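Local coordinates for NikO protein (Streptomyces tendae, PDB 4FQD) that is an enolpyruvyl transferase of the EPSP synthase family, related to MurA, and is essential in nikkomycin biosynthesis, at residues A89-R94 against L115-N119; G120-A126 against G161-A167; D146-F151 against I175-Y180. The protein carries 4 engineered substitutions. All coordinates share one frame. Residue numbers count along the deposited sequence, not the author numbering.

Contact 1. Residues A89-R94 against L115-N119; sequences ASAWDR and LVSRN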
ATOM      1  N   ALA A  89      40.381  10.918  11.809  1.00 23.29           N
ATOM      2  CA  ALA A  89      40.006  12.274  12.194  1.00 23.25           C
ATOM      3  C   ALA A  89      40.748  12.747  13.439  1.00 23.03           C
ATOM      4  O   ALA A  89      40.295  13.659  14.128  1.00 29.59           O
ATOM      5  CB  ALA A  89      38.502  12.362  12.409  1.00 16.70           C
ATOM      6  N   SER A  90      41.891  12.128  13.721  1.00 18.18           N
ATOM      7  CA  SER A  90      42.681  12.476  14.899  1.00 22.05           C
ATOM      8  C   SER A  90      43.182  13.916  14.850  1.00 24.31           C
ATOM      9  O   SER A  90      43.037  14.665  15.817  1.00 24.43           O
ATOM     10  CB  SER A  90      43.868  11.521  15.049  1.00 25.66           C
ATOM     11  OG  SER A  90      43.436  10.176  15.133  1.00 29.82           O
ATOM     12  N   ALA A  91      43.766  14.299  13.719  1.00 22.61           N
ATOM     13  CA  ALA A  91      44.357  15.627  13.573  1.00 22.17           C
ATOM     14  C   ALA A  91      43.384  16.637  12.971  1.00 22.21           C
ATOM     15  O   ALA A  91      43.800  17.653  12.413  1.00 29.14           O
ATOM     16  CB  ALA A  91      45.626  15.550  12.738  1.00 20.08           C
ATOM     17  N   TRP A  92      42.091  16.352  13.088  1.00 24.32           N
ATOM     18  CA  TRP A  92      41.055  17.250  12.591  1.00 26.78           C
ATOM     19  C   TRP A  92      41.081  18.557  13.381  1.00 32.75           C
ATOM     20  O   TRP A  92      40.770  18.574  14.572  1.00 29.29           O
ATOM     21  CB  TRP A  92      39.682  16.588  12.721  1.00 24.50           C
ATOM     22  CG  TRP A  92      38.615  17.203  11.865  1.00 22.95           C
ATOM     23  CD1 TRP A  92      38.180  18.496  11.897  1.00 22.71           C
ATOM     24  CD2 TRP A  92      37.831  16.541  10.864  1.00 20.55           C
ATOM     25  NE1 TRP A  92      37.184  18.683  10.969  1.00 22.01           N
ATOM     26  CE2 TRP A  92      36.950  17.498  10.324  1.00 24.25           C
ATOM     27  CE3 TRP A  92      37.794  15.233  10.370  1.00 23.63           C
ATOM     28  CZ2 TRP A  92      36.040  17.188   9.313  1.00 30.85           C
ATOM     29  CZ3 TRP A  92      36.890  14.928   9.367  1.00 20.27           C
ATOM     30  CH2 TRP A  92      36.026  15.902   8.849  1.00 20.94           C
ATOM     31  N   ASP A  93      41.455  19.648  12.721  1.00 34.10           N
ATOM     32  CA  ASP A  93      41.538  20.942  13.394  1.00 38.55           C
ATOM     33  C   ASP A  93      40.273  21.772  13.203  1.00 39.46           C
ATOM     34  O   ASP A  93      39.231  21.249  12.814  1.00 43.22           O
ATOM     35  CB  ASP A  93      42.781  21.722  12.943  1.00 36.03           C
ATOM     36  CG  ASP A  93      42.799  21.992  11.449  1.00 39.25           C
ATOM     37  OD1 ASP A  93      41.780  22.461  10.899  1.00 38.28           O
ATOM     38  OD2 ASP A  93      43.848  21.740  10.820  1.00 51.53           O
ATOM     39  N   ARG A  94      40.370  23.071  13.468  1.00 54.51           N
ATOM     40  CA  ARG A  94      39.214  23.953  13.357  1.00 54.22           C
ATOM     41  C   ARG A  94      39.452  25.133  12.418  1.00 56.33           C
ATOM     42  O   ARG A  94      40.322  25.972  12.656  1.00 62.66           O
ATOM     43  CB  ARG A  94      38.775  24.441  14.739  1.00 49.25           C
ATOM     44  CG  ARG A  94      39.898  25.004  15.593  1.00 52.55           C
ATOM     45  CD  ARG A  94      39.488  25.073  17.051  1.00 58.31           C
ATOM     46  NE  ARG A  94      39.303  23.742  17.621  1.00 53.46           N
ATOM     47  CZ  ARG A  94      38.779  23.506  18.820  1.00 57.39           C
ATOM     48  NH1 ARG A  94      38.379  24.516  19.581  1.00 58.55           N
ATOM     49  NH2 ARG A  94      38.652  22.259  19.255  1.00 50.05           N
ATOM     50  N   LEU A 115      31.677  18.020  13.843  1.00 18.05           N
ATOM     51  CA  LEU A 115      32.146  19.401  13.826  1.00 18.60           C
ATOM     52  C   LEU A 115      31.727  20.163  15.080  1.00 18.99           C
ATOM     53  O   LEU A 115      32.546  20.826  15.716  1.00 17.47           O
ATOM     54  CB  LEU A 115      31.623  20.125  12.583  1.00 18.94           C
ATOM     55  CG  LEU A 115      32.080  19.592  11.223  1.00 25.90           C
ATOM     56  CD1 LEU A 115      31.340  20.294  10.095  1.00 20.94           C
ATOM     57  CD2 LEU A 115      33.584  19.757  11.063  1.00 26.96           C
ATOM     58  N   VAL A 116      30.450  20.064  15.431  1.00 18.61           N
ATOM     59  CA  VAL A 116      29.906  20.826  16.550  1.00 21.77           C
ATOM     60  C   VAL A 116      30.432  20.318  17.893  1.00 20.65           C
ATOM     61  O   VAL A 116      30.452  21.052  18.879  1.00 24.06           O
ATOM     62  CB  VAL A 116      28.356  20.821  16.542  1.00 18.60           C
ATOM     63  CG1 VAL A 116      27.816  19.532  17.139  1.00 19.49           C
ATOM     64  CG2 VAL A 116      27.814  22.022  17.297  1.00 28.01           C
ATOM     65  N   SER A 117      30.873  19.065  17.922  1.00 15.74           N
ATOM     66  CA  SER A 117      31.347  18.456  19.157  1.00 16.06           C
ATOM     67  C   SER A 117      32.846  18.657  19.334  1.00 20.65           C
ATOM     68  O   SER A 117      33.361  18.607  20.451  1.00 24.57           O
ATOM     69  CB  SER A 117      31.016  16.964  19.176  1.00 24.51           C
ATOM     70  OG  SER A 117      31.556  16.338  20.323  1.00 30.08           O
ATOM     71  N   ARG A 118      33.540  18.887  18.226  1.00 19.83           N
ATOM     72  CA  ARG A 118      34.989  19.031  18.251  1.00 23.05           C
ATOM     73  C   ARG A 118      35.412  20.492  18.347  1.00 26.03           C
ATOM     74  O   ARG A 118      36.406  20.819  18.996  1.00 32.92           O
ATOM     75  CB  ARG A 118      35.605  18.395  17.004  1.00 24.47           C
ATOM     76  CG  ARG A 118      37.014  17.880  17.208  1.00 39.27           C
ATOM     77  CD  ARG A 118      37.577  17.276  15.933  1.00 35.04           C
ATOM     78  NE  ARG A 118      38.569  16.248  16.226  1.00 38.00           N
ATOM     79  CZ  ARG A 118      38.361  14.946  16.064  1.00 28.28           C
ATOM     80  NH1 ARG A 118      39.317  14.076  16.360  1.00 23.87           N
ATOM     81  NH2 ARG A 118      37.201  14.512  15.594  1.00 25.44           N
ATOM     82  N   ASN A 119      34.655  21.370  17.698  1.00 16.62           N
ATOM     83  CA  ASN A 119      35.013  22.782  17.635  1.00 19.44           C
ATOM     84  C   ASN A 119      34.030  23.683  18.374  1.00 24.04           C
ATOM     85  O   ASN A 119      34.328  24.844  18.650  1.00 28.20           O
ATOM     86  CB  ASN A 119      35.138  23.230  16.177  1.00 25.51           C
ATOM     87  CG  ASN A 119      36.082  22.353  15.377  1.00 29.07           C
ATOM     88  OD1 ASN A 119      36.978  21.718  15.932  1.00 30.57           O
ATOM     89  ND2 ASN A 119      35.886  22.315  14.065  1.00 26.94           N
TER
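Arg118 contributes the most to this contact: 106 Å² of it is covered. Its chi1, chi2 and chi3 are all t (-152°, -179°, -152°), so the chain runs almost fully extended from the last turn of helix 112-118 and lays its guanidinium against the type I turn Ala89-Trp92. One face of that group meets Trp92 CB and Ala89 O. Arg118 NH1 comes within 2.5 Å of Ala89 O, but the angle is too poor for a hydrogen bond, and NH1 instead donates to Ala47 O. Trp92, with chi1 t and chi2 -59°, swings its indole toward the helix, placing its NE1 3.8 Å and its CZ2 4.0 Å from Leu115 CD2; Phe69 packs edge-to-face on the ring. Arg94 takes the p, t, p conformation, which folds its chain back over the helix end: one guanidinium face covers Asn119 CA, and Arg94 CB lies 3.5 Å from Asn119 CG. Arg94 NH2 also sits 2.7 Å from Arg118 O, again with unfavourable geometry. The contact thus rests on packing, joining the loop after strand 84-88 to the end of helix 112-118, as one beta-alpha-beta-alpha-beta-beta unit gives way to another in the inverse barrel fold of EPSP synthases.

Contact 2. Residues G120-A126 against G161-A167; sequences GVARLSA and GSVDLTA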
ATOM      1  N   GLY A 120      32.856  23.146  18.689  1.00 21.17           N
ATOM      2  CA  GLY A 120      31.826  23.920  19.356  1.00 20.21           C
ATOM      3  C   GLY A 120      31.004  24.732  18.372  1.00 25.56           C
ATOM      4  O   GLY A 120      29.914  25.203  18.697  1.00 29.64           O
ATOM      5  N   VAL A 121      31.535  24.893  17.164  1.00 26.62           N
ATOM      6  CA  VAL A 121      30.857  25.644  16.116  1.00 21.21           C
ATOM      7  C   VAL A 121      30.889  24.891  14.792  1.00 24.16           C
ATOM      8  O   VAL A 121      31.783  24.080  14.547  1.00 25.43           O
ATOM      9  CB  VAL A 121      31.482  27.040  15.917  1.00 22.43           C
ATOM     10  CG1 VAL A 121      31.045  27.985  17.025  1.00 21.55           C
ATOM     11  CG2 VAL A 121      32.996  26.939  15.855  1.00 18.88           C
ATOM     12  N   ALA A 122      29.903  25.167  13.943  1.00 24.91           N
ATOM     13  CA  ALA A 122      29.816  24.550  12.626  1.00 22.87           C
ATOM     14  C   ALA A 122      28.898  25.366  11.724  1.00 34.61           C
ATOM     15  O   ALA A 122      27.827  25.802  12.148  1.00 34.63           O
ATOM     16  CB  ALA A 122      29.314  23.120  12.739  1.00 24.56           C
ATOM     17  N   ARG A 123      29.320  25.573  10.483  1.00 31.05           N
ATOM     18  CA  ARG A 123      28.517  26.322   9.526  1.00 42.27           C
ATOM     19  C   ARG A 123      27.864  25.389   8.515  1.00 41.58           C
ATOM     20  O   ARG A 123      28.533  24.562   7.897  1.00 37.52           O
ATOM     21  CB  ARG A 123      29.368  27.369   8.804  1.00 38.74           C
ATOM     22  CG  ARG A 123      28.564  28.320   7.931  1.00 42.59           C
ATOM     23  CD  ARG A 123      29.445  29.398   7.323  1.00 51.15           C
ATOM     24  NE  ARG A 123      28.659  30.490   6.759  1.00 46.64           N
ATOM     25  CZ  ARG A 123      28.360  31.611   7.409  1.00 51.98           C
ATOM     26  NH1 ARG A 123      28.786  31.797   8.651  1.00 52.62           N
ATOM     27  NH2 ARG A 123      27.637  32.549   6.814  1.00 57.49           N
ATOM     28  N   LEU A 124      26.552  25.523   8.356  1.00 45.62           N
ATOM     29  CA  LEU A 124      25.816  24.709   7.400  1.00 48.11           C
ATOM     30  C   LEU A 124      25.520  25.507   6.135  1.00 53.83           C
ATOM     31  O   LEU A 124      24.507  26.200   6.048  1.00 47.09           O
ATOM     32  CB  LEU A 124      24.519  24.188   8.022  1.00 44.94           C
ATOM     33  CG  LEU A 124      23.731  23.196   7.170  1.00 52.19           C
ATOM     34  CD1 LEU A 124      24.651  22.097   6.668  1.00 47.91           C
ATOM     35  CD2 LEU A 124      22.576  22.610   7.965  1.00 50.70           C
ATOM     36  N   SER A 125      26.416  25.401   5.158  1.00 55.78           N
ATOM     37  CA  SER A 125      26.302  26.158   3.915  1.00 60.32           C
ATOM     38  C   SER A 125      25.078  25.751   3.104  1.00 64.83           C
ATOM     39  O   SER A 125      24.604  24.619   3.200  1.00 57.67           O
ATOM     40  CB  SER A 125      27.568  25.986   3.073  1.00 60.69           C
ATOM     41  OG  SER A 125      28.715  26.419   3.785  1.00 66.13           O
ATOM     42  N   ALA A 126      24.574  26.683   2.302  1.00 69.30           N
ATOM     43  CA  ALA A 126      23.402  26.434   1.470  1.00 71.77           C
ATOM     44  C   ALA A 126      23.764  26.442  -0.013  1.00 74.68           C
ATOM     45  O   ALA A 126      24.471  25.558  -0.495  1.00 64.23           O
ATOM     46  CB  ALA A 126      22.322  27.465   1.756  1.00 62.77           C
ATOM     47  N   GLY A 161      20.825  31.567   3.427  1.00 70.91           N
ATOM     48  CA  GLY A 161      20.185  30.344   3.873  1.00 71.99           C
ATOM     49  C   GLY A 161      21.109  29.452   4.677  1.00 66.79           C
ATOM     50  O   GLY A 161      20.714  28.374   5.122  1.00 62.16           O
ATOM     51  N   SER A 162      22.347  29.900   4.863  1.00 59.34           N
ATOM     52  CA  SER A 162      23.320  29.147   5.645  1.00 56.10           C
ATOM     53  C   SER A 162      22.995  29.221   7.132  1.00 56.00           C
ATOM     54  O   SER A 162      22.385  30.182   7.597  1.00 55.51           O
ATOM     55  CB  SER A 162      24.736  29.665   5.389  1.00 54.97           C
ATOM     56  OG  SER A 162      25.091  29.519   4.026  1.00 49.54           O
ATOM     57  N   VAL A 163      23.401  28.195   7.874  1.00 45.97           N
ATOM     58  CA  VAL A 163      23.128  28.137   9.304  1.00 45.78           C
ATOM     59  C   VAL A 163      24.415  27.960  10.105  1.00 36.39           C
ATOM     60  O   VAL A 163      25.255  27.126   9.770  1.00 32.66           O
ATOM     61  CB  VAL A 163      22.163  26.985   9.651  1.00 48.48           C
ATOM     62  CG1 VAL A 163      21.727  27.079  11.104  1.00 40.02           C
ATOM     63  CG2 VAL A 163      20.953  27.005   8.731  1.00 53.38           C
ATOM     64  N   ASP A 164      24.564  28.755  11.159  1.00 40.21           N
ATOM     65  CA  ASP A 164      25.704  28.637  12.058  1.00 34.73           C
ATOM     66  C   ASP A 164      25.311  27.876  13.317  1.00 33.82           C
ATOM     67  O   ASP A 164      24.404  28.289  14.041  1.00 31.10           O
ATOM     68  CB  ASP A 164      26.240  30.022  12.429  1.00 41.99           C
ATOM     69  CG  ASP A 164      26.908  30.721  11.262  1.00 50.16           C
ATOM     70  OD1 ASP A 164      27.553  30.029  10.447  1.00 49.61           O
ATOM     71  OD2 ASP A 164      26.789  31.960  11.159  1.00 50.70           O
ATOM     72  N   LEU A 165      25.992  26.765  13.576  1.00 27.56           N
ATOM     73  CA  LEU A 165      25.697  25.955  14.752  1.00 22.75           C
ATOM     74  C   LEU A 165      26.644  26.291  15.900  1.00 27.89           C
ATOM     75  O   LEU A 165      27.839  26.493  15.690  1.00 22.87           O
ATOM     76  CB  LEU A 165      25.781  24.462  14.421  1.00 28.04           C
ATOM     77  CG  LEU A 165      24.966  23.946  13.232  1.00 28.83           C
ATOM     78  CD1 LEU A 165      24.890  22.428  13.259  1.00 30.23           C
ATOM     79  CD2 LEU A 165      23.573  24.551  13.205  1.00 35.01           C
ATOM     80  N   THR A 166      26.101  26.357  17.112  1.00 29.61           N
ATOM     81  CA  THR A 166      26.899  26.624  18.303  1.00 27.75           C
ATOM     82  C   THR A 166      26.487  25.713  19.454  1.00 29.67           C
ATOM     83  O   THR A 166      25.304  25.417  19.630  1.00 33.97           O
ATOM     84  CB  THR A 166      26.778  28.093  18.758  1.00 26.91           C
ATOM     85  OG1 THR A 166      25.400  28.488  18.746  1.00 37.93           O
ATOM     86  CG2 THR A 166      27.565  29.007  17.836  1.00 28.66           C
ATOM     87  N   ALA A 167      27.467  25.272  20.236  1.00 25.84           N
ATOM     88  CA  ALA A 167      27.205  24.397  21.372  1.00 28.81           C
ATOM     89  C   ALA A 167      28.345  24.436  22.385  1.00 30.39           C
ATOM     90  O   ALA A 167      29.395  23.830  22.173  1.00 30.47           O
ATOM     91  CB  ALA A 167      26.968  22.971  20.898  1.00 29.73           C
TER
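Two of the backbone hydrogen bonds here are modelled unusually short, Leu165 N to Ala122 O and Leu124 N to Val163 O, both 2.5 Å with N-H...O angles of 169° and 176°; at 2.5 Å resolution the exact lengths deserve caution. Their partners in the same two pairs are ordinary: Ala122 N to Leu165 O at 3.0 Å and Val163 N to Leu124 O at 2.9 Å. Strands 121-124 and 163-166 therefore run antiparallel, at 162°, with Ala122-Leu165 and Leu124-Val163 as hydrogen-bonded pairs. Gly120, with phi 84°, takes the chain out of the preceding helix and accepts from Ala167 N (2.9 Å from Gly120 O). At the far end Gly161 and Ser162 form a G1 bulge opposite Thr158, and beyond Ala126 residues 127-138 are not modelled, a position that probably matches the mobile active-site loop of MurA relatives. Ala122, Leu124, Val163 and Leu165 share one face, covered by helices 112-118 and 142-149. On the other, Arg123 NH1 makes a salt bridge to Asp164 OD1 at 2.8 Å. The chemistry thus separates the faces: apolar packing fixes the sheet to its helices, while charge pairing ties the strands together on the more exposed side.

Contact 3. Residues D146-F151 against I175-Y180; sequences DVMGRF and IDMLDY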
ATOM      1  N   ASP A 146      16.809  20.154  14.248  1.00 20.70           N
ATOM      2  CA  ASP A 146      15.903  19.938  15.371  1.00 20.12           C
ATOM      3  C   ASP A 146      16.433  18.848  16.298  1.00 18.67           C
ATOM      4  O   ASP A 146      16.289  18.933  17.517  1.00 19.31           O
ATOM      5  CB  ASP A 146      14.502  19.576  14.877  1.00 20.98           C
ATOM      6  CG  ASP A 146      13.493  19.484  16.007  1.00 22.35           C
ATOM      7  OD1 ASP A 146      13.393  18.407  16.632  1.00 17.02           O
ATOM      8  OD2 ASP A 146      12.801  20.490  16.270  1.00 29.31           O
ATOM      9  N   VAL A 147      17.044  17.823  15.712  1.00 15.36           N
ATOM     10  CA  VAL A 147      17.631  16.738  16.490  1.00 18.81           C
ATOM     11  C   VAL A 147      18.806  17.240  17.319  1.00 16.67           C
ATOM     12  O   VAL A 147      18.851  17.033  18.533  1.00 19.02           O
ATOM     13  CB  VAL A 147      18.105  15.585  15.588  1.00 18.65           C
ATOM     14  CG1 VAL A 147      18.925  14.588  16.391  1.00 11.19           C
ATOM     15  CG2 VAL A 147      16.916  14.903  14.931  1.00 13.27           C
ATOM     16  N   MET A 148      19.750  17.903  16.659  1.00 17.95           N
ATOM     17  CA  MET A 148      20.910  18.473  17.340  1.00 22.68           C
ATOM     18  C   MET A 148      20.492  19.532  18.357  1.00 21.17           C
ATOM     19  O   MET A 148      21.173  19.740  19.362  1.00 18.10           O
ATOM     20  CB  MET A 148      21.897  19.064  16.330  1.00 14.63           C
ATOM     21  CG  MET A 148      22.722  18.022  15.592  1.00 19.54           C
ATOM     22  SD  MET A 148      23.866  18.730  14.391  1.00 23.99           S
ATOM     23  CE  MET A 148      22.727  19.297  13.132  1.00 26.13           C
ATOM     24  N   GLY A 149      19.368  20.190  18.092  1.00 16.11           N
ATOM     25  CA  GLY A 149      18.841  21.200  18.991  1.00 15.56           C
ATOM     26  C   GLY A 149      18.444  20.635  20.343  1.00 18.15           C
ATOM     27  O   GLY A 149      18.494  21.333  21.355  1.00 18.28           O
ATOM     28  N   ARG A 150      18.052  19.365  20.360  1.00 17.80           N
ATOM     29  CA  ARG A 150      17.658  18.706  21.600  1.00 16.46           C
ATOM     30  C   ARG A 150      18.869  18.376  22.462  1.00 18.25           C
ATOM     31  O   ARG A 150      18.733  18.100  23.654  1.00 20.79           O
ATOM     32  CB  ARG A 150      16.871  17.429  21.310  1.00 20.13           C
ATOM     33  CG  ARG A 150      15.625  17.638  20.474  1.00 16.18           C
ATOM     34  CD  ARG A 150      14.596  16.569  20.783  1.00 23.33           C
ATOM     35  NE  ARG A 150      13.564  16.479  19.757  1.00 30.52           N
ATOM     36  CZ  ARG A 150      12.497  15.694  19.844  1.00 23.75           C
ATOM     37  NH1 ARG A 150      12.318  14.937  20.919  1.00 19.22           N
ATOM     38  NH2 ARG A 150      11.605  15.668  18.863  1.00 27.40           N
ATOM     39  N   PHE A 151      20.049  18.395  21.852  1.00 15.48           N
ATOM     40  CA  PHE A 151      21.291  18.137  22.572  1.00 20.48           C
ATOM     41  C   PHE A 151      21.934  19.441  23.039  1.00 20.90           C
ATOM     42  O   PHE A 151      23.019  19.433  23.618  1.00 16.90           O
ATOM     43  CB  PHE A 151      22.275  17.347  21.701  1.00 17.25           C
ATOM     44  CG  PHE A 151      21.853  15.927  21.436  1.00 18.15           C
ATOM     45  CD1 PHE A 151      20.962  15.634  20.416  1.00 16.20           C
ATOM     46  CD2 PHE A 151      22.354  14.885  22.198  1.00 17.33           C
ATOM     47  CE1 PHE A 151      20.574  14.331  20.166  1.00 17.39           C
ATOM     48  CE2 PHE A 151      21.971  13.578  21.952  1.00 17.30           C
ATOM     49  CZ  PHE A 151      21.079  13.302  20.936  1.00 15.17           C
ATOM     50  N   ILE A 175      14.565  10.730  23.026  1.00 18.44           N
ATOM     51  CA  ILE A 175      13.806  11.082  21.831  1.00 20.11           C
ATOM     52  C   ILE A 175      13.048   9.901  21.240  1.00 16.89           C
ATOM     53  O   ILE A 175      13.590   8.803  21.113  1.00 14.33           O
ATOM     54  CB  ILE A 175      14.722  11.639  20.726  1.00 16.21           C
ATOM     55  CG1 ILE A 175      15.745  12.620  21.302  1.00 17.72           C
ATOM     56  CG2 ILE A 175      13.898  12.292  19.627  1.00 15.40           C
ATOM     57  CD1 ILE A 175      16.724  13.145  20.270  1.00 18.66           C
ATOM     58  N   ASP A 176      11.792  10.137  20.875  1.00 16.90           N
ATOM     59  CA  ASP A 176      11.031   9.177  20.093  1.00 16.12           C
ATOM     60  C   ASP A 176      11.203   9.543  18.624  1.00 16.48           C
ATOM     61  O   ASP A 176      10.789  10.619  18.197  1.00 17.59           O
ATOM     62  CB  ASP A 176       9.553   9.222  20.480  1.00 17.87           C
ATOM     63  CG  ASP A 176       8.785   8.002  20.001  1.00 25.05           C
ATOM     64  OD1 ASP A 176       9.227   7.354  19.029  1.00 21.57           O
ATOM     65  OD2 ASP A 176       7.734   7.692  20.601  1.00 24.48           O
ATOM     66  N   MET A 177      11.816   8.648  17.855  1.00 16.07           N
ATOM     67  CA  MET A 177      12.131   8.929  16.454  1.00 13.92           C
ATOM     68  C   MET A 177      10.898   9.065  15.567  1.00 16.45           C
ATOM     69  O   MET A 177      10.999   9.509  14.423  1.00 18.28           O
ATOM     70  CB  MET A 177      13.078   7.870  15.889  1.00 12.97           C
ATOM     71  CG  MET A 177      14.465   7.934  16.489  1.00 17.17           C
ATOM     72  SD  MET A 177      15.192   9.556  16.199  1.00 33.15           S
ATOM     73  CE  MET A 177      15.921   9.885  17.790  1.00  8.83           C
ATOM     74  N   LEU A 178       9.737   8.687  16.092  1.00 12.18           N
ATOM     75  CA  LEU A 178       8.487   8.844  15.354  1.00 14.56           C
ATOM     76  C   LEU A 178       8.113  10.318  15.225  1.00 17.18           C
ATOM     77  O   LEU A 178       7.225  10.682  14.453  1.00 15.11           O
ATOM     78  CB  LEU A 178       7.360   8.059  16.024  1.00 12.02           C
ATOM     79  CG  LEU A 178       7.556   6.542  16.077  1.00 16.63           C
ATOM     80  CD1 LEU A 178       6.311   5.852  16.612  1.00 15.90           C
ATOM     81  CD2 LEU A 178       7.929   6.003  14.706  1.00 12.22           C
ATOM     82  N   ASP A 179       8.804  11.160  15.987  1.00 15.13           N
ATOM     83  CA  ASP A 179       8.660  12.605  15.884  1.00 17.94           C
ATOM     84  C   ASP A 179       9.131  13.099  14.519  1.00 19.53           C
ATOM     85  O   ASP A 179       8.777  14.195  14.087  1.00 18.32           O
ATOM     86  CB  ASP A 179       9.470  13.292  16.983  1.00 18.06           C
ATOM     87  CG  ASP A 179       8.802  13.209  18.342  1.00 25.00           C
ATOM     88  OD1 ASP A 179       7.858  12.405  18.503  1.00 22.95           O
ATOM     89  OD2 ASP A 179       9.226  13.951  19.251  1.00 19.32           O
ATOM     90  N   TYR A 180       9.928  12.277  13.844  1.00 15.15           N
ATOM     91  CA  TYR A 180      10.497  12.651  12.557  1.00 17.31           C
ATOM     92  C   TYR A 180       9.989  11.760  11.427  1.00 13.86           C
ATOM     93  O   TYR A 180      10.695  11.518  10.450  1.00 14.76           O
ATOM     94  CB  TYR A 180      12.023  12.618  12.634  1.00 15.93           C
ATOM     95  CG  TYR A 180      12.573  13.468  13.755  1.00 17.98           C
ATOM     96  CD1 TYR A 180      12.779  14.831  13.583  1.00 17.35           C
ATOM     97  CD2 TYR A 180      12.871  12.912  14.993  1.00 15.56           C
ATOM     98  CE1 TYR A 180      13.276  15.613  14.606  1.00 18.37           C
ATOM     99  CE2 TYR A 180      13.367  13.687  16.022  1.00 19.42           C
ATOM    100  CZ  TYR A 180      13.567  15.037  15.824  1.00 17.79           C
ATOM    101  OH  TYR A 180      14.062  15.810  16.847  1.00 20.32           O
TER
HETATM  102  O   HOH W   1      10.472  12.863  21.606  1.00  8.28           O
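Arg150, Tyr180 and Ile175 have the most area covered, 86, 79 and 71 Å². Arg150, in the C-terminal part of segment 146-151, has its chi1 at m and the remaining torsions near t, so that its guanidinium reaches across to the 175-180 segment. Its NH2 donates to Asp179 OD2 at 3.0 Å and 174°, a near-linear bond that is also a salt bridge, with Asp179 OD2 near the guanidinium plane. One guanidinium face lies over Ile175, Arg150 NH1 being 3.3 Å from Ile175 CG2. A water accepts from Arg150 NH1 (2.9 Å) and from Asp176 N (3.1 Å) and donates to Asp179 OD2 (2.9 Å), bridging helix side and strand side a second time. The segments belong to successive units of the inverse barrel: the helix packs on one face of the small antiparallel sheet containing strand 163-166, whereas strand 174-176 is an outermost strand of the next, mixed sheet, where Ile175 bonds through its backbone to Thr211 and Gln213 of strand 209-213. Tyr180 points back to the helix. Its OH donates to Asp146 OD1 at 2.7 Å, and Val147 CG2 sits 3.9 Å from the ring centroid, 29° off the normal, a CH-pi contact over the face. Ala195 of helix 192-204 also touches this tyrosine. Ile175 CD1 meets Phe151 CE1 at 4.0 Å, and Phe151 in turn rests on Met202 of helix 192-204.

The centres of contacts 1 and 2 lie about 14 Å apart, those of contacts 2 and 3 about 18 Å, and those of contacts 1 and 3 about 23 Å. Contact 1 closes before contact 2 opens, but helix 112-118 leads straight into strand 121-124 and packs on it, Leu115 CB lying 3.8 Å from Ala122 CB. Contacts 2 and 3 interlock along the chain, since segment 146-151 falls between the two strands of contact 2; in space they meet where Leu165 CD1 lies 3.8 Å from Met148 CE. Together they trace one domain of the inverse barrel through three successive sheets: contacts 1 and 3 join successive units, and contact 2 pairs two strands inside the middle one.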